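Local coordinates for selenium-binding protein (Sulfolobus tokodaii, PDB 2ECE) that is of unknown function but belongs to the selenium-binding protein family, folds as a beta-propeller and may bind selenium, at residues His141-Leu155 with Tyr188-Glu200. Sequence-based numbering, arbitrary orientation.
Sequences HTVHCGPDAIYISAL and YLAYDFWWNLPNE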
loop_
_atom_site.group_PDB
_atom_site.type_symbol
_atom_site.label_atom_id
_atom_site.label_comp_id
_atom_site.label_asym_id
_atom_site.label_seq_id
_atom_site.Cartn_x
_atom_site.Cartn_y
_atom_site.Cartn_z
ATOM N N HIS A 141 -2.995 -3.149 9.222
ATOM C CA HIS A 141 -2.680 -2.472 7.972
ATOM C C HIS A 141 -2.172 -3.367 6.829
ATOM O O HIS A 141 -2.958 -3.908 6.053
ATOM C CB HIS A 141 -1.651 -1.371 8.275
ATOM C CG HIS A 141 -1.382 -0.449 7.127
ATOM N ND1 HIS A 141 -2.171 0.649 6.849
ATOM C CD2 HIS A 141 -0.410 -0.462 6.185
ATOM C CE1 HIS A 141 -1.696 1.272 5.785
ATOM N NE2 HIS A 141 -0.627 0.618 5.363
ATOM N N THR A 142 -0.858 -3.530 6.747
ATOM C CA THR A 142 -0.231 -4.309 5.678
ATOM C C THR A 142 -0.259 -5.830 5.842
ATOM O O THR A 142 -0.045 -6.347 6.936
ATOM C CB THR A 142 1.247 -3.891 5.499
ATOM O OG1 THR A 142 1.317 -2.475 5.265
ATOM C CG2 THR A 142 1.896 -4.653 4.308
ATOM N N VAL A 143 -0.519 -6.534 4.739
ATOM C CA VAL A 143 -0.518 -7.994 4.730
ATOM C C VAL A 143 0.505 -8.480 3.710
ATOM O O VAL A 143 0.490 -8.035 2.560
ATOM C CB VAL A 143 -1.878 -8.586 4.307
ATOM C CG1 VAL A 143 -1.784 -10.115 4.279
ATOM C CG2 VAL A 143 -2.962 -8.135 5.257
ATOM N N HIS A 144 1.393 -9.379 4.130
ATOM C CA HIS A 144 2.394 -9.945 3.234
ATOM C C HIS A 144 2.446 -11.462 3.392
ATOM O O HIS A 144 2.396 -11.976 4.513
ATOM C CB HIS A 144 3.783 -9.357 3.518
ATOM C CG HIS A 144 4.031 -8.046 2.838
ATOM N ND1 HIS A 144 3.863 -7.875 1.479
ATOM C CD2 HIS A 144 4.442 -6.848 3.320
ATOM C CE1 HIS A 144 4.155 -6.628 1.153
ATOM N NE2 HIS A 144 4.511 -5.983 2.251
ATOM N N CYS A 145 2.545 -12.167 2.267
ATOM C CA CYS A 145 2.616 -13.634 2.262
ATOM C C CYS A 145 4.086 -14.053 2.375
ATOM O O CYS A 145 4.889 -13.783 1.480
ATOM C CB CYS A 145 1.986 -14.197 0.961
ATOM S SG CYS A 145 2.206 -13.083 -0.469
ATOM N N GLY A 146 4.439 -14.694 3.483
ATOM C CA GLY A 146 5.810 -15.136 3.672
ATOM C C GLY A 146 5.932 -16.627 3.417
ATOM O O GLY A 146 4.918 -17.305 3.235
ATOM N N PRO A 147 7.156 -17.170 3.386
ATOM C CA PRO A 147 7.366 -18.601 3.148
ATOM C C PRO A 147 6.814 -19.432 4.301
ATOM O O PRO A 147 6.214 -20.489 4.105
ATOM C CB PRO A 147 8.890 -18.730 3.083
ATOM C CG PRO A 147 9.372 -17.332 2.774
ATOM C CD PRO A 147 8.443 -16.483 3.589
ATOM N N ASP A 148 7.035 -18.913 5.503
ATOM C CA ASP A 148 6.661 -19.561 6.750
ATOM C C ASP A 148 5.307 -19.205 7.348
ATOM O O ASP A 148 4.733 -20.007 8.081
ATOM C CB ASP A 148 7.757 -19.282 7.774
ATOM C CG ASP A 148 7.977 -17.794 7.994
ATOM O OD1 ASP A 148 7.625 -16.995 7.096
ATOM O OD2 ASP A 148 8.511 -17.422 9.058
ATOM N N ALA A 149 4.795 -18.012 7.060
ATOM C CA ALA A 149 3.502 -17.609 7.615
ATOM C C ALA A 149 2.967 -16.360 6.924
ATOM O O ALA A 149 3.567 -15.864 5.975
ATOM C CB ALA A 149 3.637 -17.354 9.121
ATOM N N ILE A 150 1.829 -15.867 7.399
ATOM C CA ILE A 150 1.226 -14.663 6.846
ATOM C C ILE A 150 1.518 -13.570 7.866
ATOM O O ILE A 150 1.242 -13.739 9.052
ATOM C CB ILE A 150 -0.300 -14.830 6.671
ATOM C CG1 ILE A 150 -0.590 -15.959 5.681
ATOM C CG2 ILE A 150 -0.911 -13.529 6.175
ATOM C CD1 ILE A 150 -2.038 -16.399 5.695
ATOM N N TYR A 151 2.085 -12.460 7.408
ATOM C CA TYR A 151 2.446 -11.359 8.293
ATOM C C TYR A 151 1.542 -10.152 8.082
ATOM O O TYR A 151 1.256 -9.776 6.946
ATOM C CB TYR A 151 3.901 -10.935 8.044
ATOM C CG TYR A 151 4.945 -11.982 8.362
ATOM C CD1 TYR A 151 4.974 -13.208 7.689
ATOM C CD2 TYR A 151 5.932 -11.731 9.317
ATOM C CE1 TYR A 151 5.966 -14.154 7.962
ATOM C CE2 TYR A 151 6.924 -12.664 9.598
ATOM C CZ TYR A 151 6.938 -13.873 8.917
ATOM O OH TYR A 151 7.928 -14.793 9.190
ATOM N N ILE A 152 1.121 -9.531 9.182
ATOM C CA ILE A 152 0.239 -8.373 9.118
ATOM C C ILE A 152 0.696 -7.308 10.099
ATOM O O ILE A 152 0.888 -7.591 11.275
ATOM C CB ILE A 152 -1.219 -8.758 9.473
ATOM C CG1 ILE A 152 -1.677 -9.929 8.592
ATOM C CG2 ILE A 152 -2.134 -7.556 9.286
ATOM C CD1 ILE A 152 -3.047 -10.465 8.940
ATOM N N SER A 153 0.866 -6.079 9.622
ATOM C CA SER A 153 1.291 -5.005 10.507
ATOM C C SER A 153 0.081 -4.389 11.208
ATOM O O SER A 153 -1.048 -4.488 10.725
ATOM C CB SER A 153 2.045 -3.932 9.718
ATOM O OG SER A 153 1.192 -3.296 8.786
ATOM N N ALA A 154 0.324 -3.763 12.357
ATOM C CA ALA A 154 -0.741 -3.131 13.132
ATOM C C ALA A 154 -0.243 -1.798 13.689
ATOM O O ALA A 154 0.898 -1.686 14.130
ATOM C CB ALA A 154 -1.187 -4.063 14.270
ATOM N N LEU A 155 -1.108 -0.788 13.664
ATOM C CA LEU A 155 -0.760 0.550 14.128
ATOM C C LEU A 155 -0.516 0.724 15.630
ATOM O O LEU A 155 0.254 1.595 16.033
ATOM C CB LEU A 155 -1.835 1.541 13.681
ATOM C CG LEU A 155 -1.681 2.336 12.375
ATOM C CD1 LEU A 155 -0.887 1.567 11.341
ATOM C CD2 LEU A 155 -3.056 2.716 11.872
ATOM N N TYR A 188 8.630 1.718 18.294
ATOM C CA TYR A 188 7.344 1.896 18.962
ATOM C C TYR A 188 6.230 2.103 17.934
ATOM O O TYR A 188 5.178 1.457 18.000
ATOM C CB TYR A 188 7.450 3.084 19.924
ATOM C CG TYR A 188 6.204 3.402 20.715
ATOM C CD1 TYR A 188 5.266 4.315 20.238
ATOM C CD2 TYR A 188 5.975 2.808 21.961
ATOM C CE1 TYR A 188 4.131 4.638 20.975
ATOM C CE2 TYR A 188 4.838 3.121 22.707
ATOM C CZ TYR A 188 3.924 4.038 22.207
ATOM O OH TYR A 188 2.803 4.356 22.936
ATOM N N LEU A 189 6.469 2.994 16.982
ATOM C CA LEU A 189 5.508 3.276 15.921
ATOM C C LEU A 189 5.614 2.223 14.812
ATOM O O LEU A 189 6.601 1.493 14.728
ATOM C CB LEU A 189 5.781 4.662 15.335
ATOM C CG LEU A 189 4.916 5.866 15.737
ATOM C CD1 LEU A 189 4.288 5.690 17.108
ATOM C CD2 LEU A 189 5.786 7.113 15.674
ATOM N N ALA A 190 4.594 2.153 13.961
ATOM C CA ALA A 190 4.582 1.191 12.863
ATOM C C ALA A 190 3.685 1.704 11.746
ATOM O O ALA A 190 3.046 2.753 11.885
ATOM C CB ALA A 190 4.050 -0.171 13.357
ATOM N N TYR A 191 3.683 0.981 10.627
ATOM C CA TYR A 191 2.800 1.305 9.499
ATOM C C TYR A 191 2.895 0.219 8.427
ATOM O O TYR A 191 2.030 -0.653 8.331
ATOM C CB TYR A 191 3.195 2.627 8.861
ATOM C CG TYR A 191 2.293 3.026 7.709
ATOM C CD1 TYR A 191 2.682 2.874 6.372
ATOM C CD2 TYR A 191 1.007 3.494 7.967
ATOM C CE1 TYR A 191 1.790 3.178 5.323
ATOM C CE2 TYR A 191 0.119 3.795 6.942
ATOM C CZ TYR A 191 0.513 3.636 5.627
ATOM O OH TYR A 191 -0.378 3.941 4.629
ATOM N N ASP A 192 4.047 0.157 7.774
ATOM C CA ASP A 192 4.238 -0.812 6.694
ATOM C C ASP A 192 5.482 -1.632 6.988
ATOM O O ASP A 192 6.208 -1.357 7.942
ATOM C CB ASP A 192 4.373 -0.099 5.329
ATOM C CG ASP A 192 4.405 -1.077 4.159
ATOM O OD1 ASP A 192 3.623 -2.055 4.178
ATOM O OD2 ASP A 192 5.199 -0.861 3.217
ATOM N N PHE A 193 5.716 -2.654 6.180
ATOM C CA PHE A 193 6.884 -3.501 6.348
ATOM C C PHE A 193 7.032 -4.375 5.125
ATOM O O PHE A 193 6.081 -4.580 4.381
ATOM C CB PHE A 193 6.736 -4.427 7.567
ATOM C CG PHE A 193 5.821 -5.619 7.329
ATOM C CD1 PHE A 193 4.434 -5.488 7.413
ATOM C CD2 PHE A 193 6.351 -6.867 6.999
ATOM C CE1 PHE A 193 3.588 -6.583 7.173
ATOM C CE2 PHE A 193 5.513 -7.969 6.757
ATOM C CZ PHE A 193 4.129 -7.825 6.844
ATOM N N TRP A 194 8.243 -4.861 4.911
ATOM C CA TRP A 194 8.504 -5.807 3.846
ATOM C C TRP A 194 9.848 -6.456 4.127
ATOM O O TRP A 194 10.374 -6.333 5.234
ATOM C CB TRP A 194 8.455 -5.192 2.438
ATOM C CG TRP A 194 7.930 -6.234 1.470
ATOM C CD1 TRP A 194 7.858 -7.581 1.704
ATOM C CD2 TRP A 194 7.394 -6.032 0.148
ATOM N NE1 TRP A 194 7.311 -8.227 0.622
ATOM C CE2 TRP A 194 7.016 -7.306 -0.346
ATOM C CE3 TRP A 194 7.192 -4.905 -0.663
ATOM C CZ2 TRP A 194 6.454 -7.487 -1.616
ATOM C CZ3 TRP A 194 6.629 -5.088 -1.937
ATOM C CH2 TRP A 194 6.268 -6.370 -2.395
ATOM N N TRP A 195 10.422 -7.137 3.147
ATOM C CA TRP A 195 11.659 -7.835 3.420
ATOM C C TRP A 195 12.465 -8.198 2.181
ATOM O O TRP A 195 12.035 -7.991 1.045
ATOM C CB TRP A 195 11.309 -9.126 4.186
ATOM C CG TRP A 195 10.142 -9.915 3.544
ATOM C CD1 TRP A 195 9.984 -10.201 2.217
ATOM C CD2 TRP A 195 8.997 -10.500 4.211
ATOM N NE1 TRP A 195 8.827 -10.918 2.010
ATOM C CE2 TRP A 195 8.201 -11.116 3.213
ATOM C CE3 TRP A 195 8.570 -10.564 5.546
ATOM C CZ2 TRP A 195 7.001 -11.787 3.509
ATOM C CZ3 TRP A 195 7.366 -11.237 5.842
ATOM C CH2 TRP A 195 6.601 -11.836 4.822
ATOM N N ASN A 196 13.653 -8.728 2.436
ATOM C CA ASN A 196 14.533 -9.256 1.412
ATOM C C ASN A 196 14.720 -10.626 2.048
ATOM O O ASN A 196 15.481 -10.778 3.006
ATOM C CB ASN A 196 15.872 -8.527 1.353
ATOM C CG ASN A 196 16.798 -9.128 0.309
ATOM O OD1 ASN A 196 17.074 -10.328 0.336
ATOM N ND2 ASN A 196 17.276 -8.303 -0.617
ATOM N N LEU A 197 14.005 -11.616 1.533
ATOM C CA LEU A 197 14.040 -12.952 2.110
ATOM C C LEU A 197 15.376 -13.688 2.160
ATOM O O LEU A 197 15.761 -14.182 3.211
ATOM C CB LEU A 197 12.971 -13.830 1.440
ATOM C CG LEU A 197 11.534 -13.346 1.708
ATOM C CD1 LEU A 197 10.546 -14.113 0.840
ATOM C CD2 LEU A 197 11.201 -13.523 3.178
ATOM N N PRO A 198 16.110 -13.756 1.041
ATOM C CA PRO A 198 17.389 -14.477 1.103
ATOM C C PRO A 198 18.411 -13.857 2.055
ATOM O O PRO A 198 19.227 -14.562 2.653
ATOM C CB PRO A 198 17.859 -14.472 -0.353
ATOM C CG PRO A 198 16.555 -14.402 -1.128
ATOM C CD PRO A 198 15.800 -13.357 -0.340
ATOM N N ASN A 199 18.364 -12.538 2.193
ATOM C CA ASN A 199 19.285 -11.837 3.076
ATOM C C ASN A 199 18.749 -11.760 4.499
ATOM O O ASN A 199 19.393 -11.218 5.398
ATOM C CB ASN A 199 19.560 -10.448 2.518
ATOM C CG ASN A 199 20.449 -10.495 1.303
ATOM O OD1 ASN A 199 21.668 -10.617 1.427
ATOM N ND2 ASN A 199 19.850 -10.435 0.118
ATOM N N GLU A 200 17.559 -12.312 4.684
ATOM C CA GLU A 200 16.906 -12.359 5.981
ATOM C C GLU A 200 16.776 -11.055 6.749
ATOM O O GLU A 200 17.061 -11.010 7.942
ATOM C CB GLU A 200 17.615 -13.381 6.864
ATOM C CG GLU A 200 17.804 -14.716 6.177
ATOM C CD GLU A 200 18.192 -15.813 7.138
ATOM O OE1 GLU A 200 18.772 -15.489 8.191
ATOM O OE2 GLU A 200 17.925 -16.996 6.834
HETATM O O HOH W 1 5.206 -3.137 1.755
HETATM O O HOH W 2 6.191 -11.624 0.034
HETATM O O HOH W 3 2.032 3.288 14.914
#
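Ala190 opens the contact: its CB lies against Ala154 O, and a water joins Ala190 N to Leu155 O. Tyr191 follows. Tyr191 O accepts a hydrogen bond from Ser153 OG (2.8 Å), tilted 30° from the carbonyl plane. Ser153 OG also accepts from Thr142 N, so one hydroxyl ties the hairpin of 141-155 to the loop that leads into strand 193-196. The Tyr191 ring meets the imidazole of His141 at an oblique 44°. Asp192 OD1 accepts from Thr142 OG1 at 2.6 Å, on its anti side. Asp192 OD2 accepts from Leu256 N and from a water that also bonds His144 NE2. Phe193 CG sits between the backbone N and the carbonyl carbon (chi1 77°), which turns the ring onto the hairpin. Phe193 CZ packs on Tyr151 CB at 3.3 Å, and the edge of His144 points at the Phe193 face. The five-membered ring of Trp194 stacks face to face on the His144 ring, centroids 3.6 Å apart. With an alanine in place of Trp194, His144 would probably lose the indole it stacks on and be freer to turn. Trp195 sends its six-membered edge into the face of Tyr151, with Trp195 CZ3 3.6 Å from Tyr151 CG; its NE1 bonds Ser458. Leu197 CD1 touches Pro147 CG. The contact joins the first two strands of one blade to the first strand of the next, and it is buried. One side-chain to side-chain bond and one side-chain to backbone bond lie toward the Tyr191-Asp192 end, and the aromatic cluster of His144, Tyr151, Phe193, Trp194 and Trp195 follows, which implies blades joined mainly by side chains.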